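PDB 2G5D: GNA33 from Neisseria gonorrhoeae FA 1090, which probably acts as a lytic transglycosylase, cleaving the glycosidic bond between MurNAc and GlcNAc in peptidoglycan and leaving a 1,6-anhydro bond in the MurNAc residue. Local coordinates for residues A[189-192]-A[197-200]. Residues are numbered along the deposited sequence; the frame is centred on the assembly and turned at random.
Sequences FPIT and AIKG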
ATOM      1  N   PHE A 189     -17.020  -5.349  19.102  1.00 34.64           N
ATOM      2  CA  PHE A 189     -16.300  -5.165  17.843  1.00 34.21           C
ATOM      3  C   PHE A 189     -15.110  -4.215  18.017  1.00 34.40           C
ATOM      4  O   PHE A 189     -15.180  -3.275  18.818  1.00 34.15           O
ATOM      5  CB  PHE A 189     -17.251  -4.648  16.758  1.00 33.77           C
ATOM      6  CG  PHE A 189     -18.301  -5.642  16.343  1.00 32.86           C
ATOM      7  CD1 PHE A 189     -19.410  -5.887  17.154  1.00 31.76           C
ATOM      8  CD2 PHE A 189     -18.191  -6.320  15.134  1.00 31.16           C
ATOM      9  CE1 PHE A 189     -20.384  -6.805  16.774  1.00 31.22           C
ATOM     10  CE2 PHE A 189     -19.159  -7.238  14.742  1.00 30.56           C
ATOM     11  CZ  PHE A 189     -20.260  -7.479  15.564  1.00 32.05           C
ATOM     12  N   PRO A 190     -14.015  -4.460  17.265  1.00 34.43           N
ATOM     13  CA  PRO A 190     -12.771  -3.683  17.380  1.00 34.60           C
ATOM     14  C   PRO A 190     -12.825  -2.287  16.735  1.00 34.84           C
ATOM     15  O   PRO A 190     -12.139  -2.028  15.742  1.00 34.57           O
ATOM     16  CB  PRO A 190     -11.745  -4.576  16.671  1.00 34.51           C
ATOM     17  CG  PRO A 190     -12.542  -5.302  15.649  1.00 34.05           C
ATOM     18  CD  PRO A 190     -13.899  -5.528  16.250  1.00 34.53           C
ATOM     19  N   ILE A 191     -13.633  -1.396  17.309  1.00 35.42           N
ATOM     20  CA  ILE A 191     -13.735  -0.016  16.838  1.00 35.93           C
ATOM     21  C   ILE A 191     -12.708   0.841  17.577  1.00 36.31           C
ATOM     22  O   ILE A 191     -12.519   0.687  18.787  1.00 36.57           O
ATOM     23  CB  ILE A 191     -15.178   0.554  17.020  1.00 36.03           C
ATOM     24  CG1 ILE A 191     -16.177  -0.211  16.155  1.00 36.36           C
ATOM     25  CG2 ILE A 191     -15.264   2.035  16.669  1.00 35.99           C
ATOM     26  CD1 ILE A 191     -17.090  -1.101  16.941  1.00 36.88           C
ATOM     27  N   THR A 192     -12.030   1.720  16.843  1.00 36.64           N
ATOM     28  CA  THR A 192     -11.127   2.703  17.443  1.00 36.97           C
ATOM     29  C   THR A 192     -11.620   4.103  17.066  1.00 37.15           C
ATOM     30  O   THR A 192     -12.795   4.278  16.729  1.00 37.33           O
ATOM     31  CB  THR A 192      -9.660   2.503  16.977  1.00 37.01           C
ATOM     32  OG1 THR A 192      -9.451   1.142  16.583  1.00 37.27           O
ATOM     33  CG2 THR A 192      -8.682   2.862  18.097  1.00 37.32           C
ATOM     34  N   ALA A 197     -16.085   0.473   8.901  1.00 33.59           N
ATOM     35  CA  ALA A 197     -17.069  -0.603   8.846  1.00 32.98           C
ATOM     36  C   ALA A 197     -16.743  -1.677   9.873  1.00 32.64           C
ATOM     37  O   ALA A 197     -15.585  -1.831  10.274  1.00 32.36           O
ATOM     38  CB  ALA A 197     -17.098  -1.221   7.450  1.00 33.02           C
ATOM     39  N   ILE A 198     -17.769  -2.414  10.300  1.00 32.28           N
ATOM     40  CA  ILE A 198     -17.586  -3.573  11.176  1.00 31.69           C
ATOM     41  C   ILE A 198     -17.698  -4.871  10.381  1.00 31.44           C
ATOM     42  O   ILE A 198     -18.505  -4.979   9.452  1.00 31.06           O
ATOM     43  CB  ILE A 198     -18.560  -3.594  12.393  1.00 31.80           C
ATOM     44  CG1 ILE A 198     -20.027  -3.566  11.937  1.00 31.64           C
ATOM     45  CG2 ILE A 198     -18.238  -2.450  13.357  1.00 31.75           C
ATOM     46  CD1 ILE A 198     -20.991  -4.236  12.898  1.00 32.16           C
ATOM     47  N   LYS A 199     -16.873  -5.847  10.750  1.00 31.07           N
ATOM     48  CA  LYS A 199     -16.874  -7.152  10.091  1.00 31.15           C
ATOM     49  C   LYS A 199     -17.310  -8.257  11.064  1.00 31.24           C
ATOM     50  O   LYS A 199     -16.765  -8.376  12.168  1.00 31.30           O
ATOM     51  CB  LYS A 199     -15.488  -7.471   9.500  1.00 30.76           C
ATOM     52  CG  LYS A 199     -14.746  -6.280   8.898  1.00 29.84           C
ATOM     53  CD  LYS A 199     -15.314  -5.848   7.556  1.00 29.25           C
ATOM     54  CE  LYS A 199     -14.632  -4.589   7.058  1.00 29.20           C
ATOM     55  NZ  LYS A 199     -14.891  -4.328   5.617  1.00 28.47           N
ATOM     56  N   GLY A 200     -18.288  -9.058  10.651  1.00 31.40           N
ATOM     57  CA  GLY A 200     -18.809 -10.123  11.503  1.00 31.89           C
ATOM     58  C   GLY A 200     -19.572 -11.216  10.779  1.00 32.50           C
ATOM     59  O   GLY A 200     -19.499 -11.338   9.552  1.00 32.58           O
TER
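F189 and I198 form the centre of an apolar contact, without hydrogen bonds between its two sides, in which the loop after strand 182-184 lies over the start of strand 197-203, within the MltA-specific insert. CD1 of I198 stands over one face of the F189 ring, displaced toward the CD2-CE2 side, 4.2 Å from the centroid, a CH-pi contact. In I198, chi1 (58°) sets CG1 between N and C, and the nearly extended chi2 (152°) brings CD1 over the ring. A flat phenylalanine and a branched isoleucine thus suit each other: the CG1 branch takes the ring face, while CG2 faces mainly I191, whose CD1 is 4.0 Å from it. At the ring edge, CE2 of F189 is 3.7 Å from O of K199, and G200, lacking a side chain, lets the edge come close to the backbone. P190 centres an inverse gamma turn closed by I191 N and F189 O at 2.9 Å, which turns the chain between F189 and I191. The K199 side chain leaves the strand on the other side, where NZ makes a salt bridge to D262 and a hydrogen bond to S149. Strand 197-203 runs between antiparallel neighbours 148-151 and 206-209; F189 also touches P209, while I198 packs on F207 and V150.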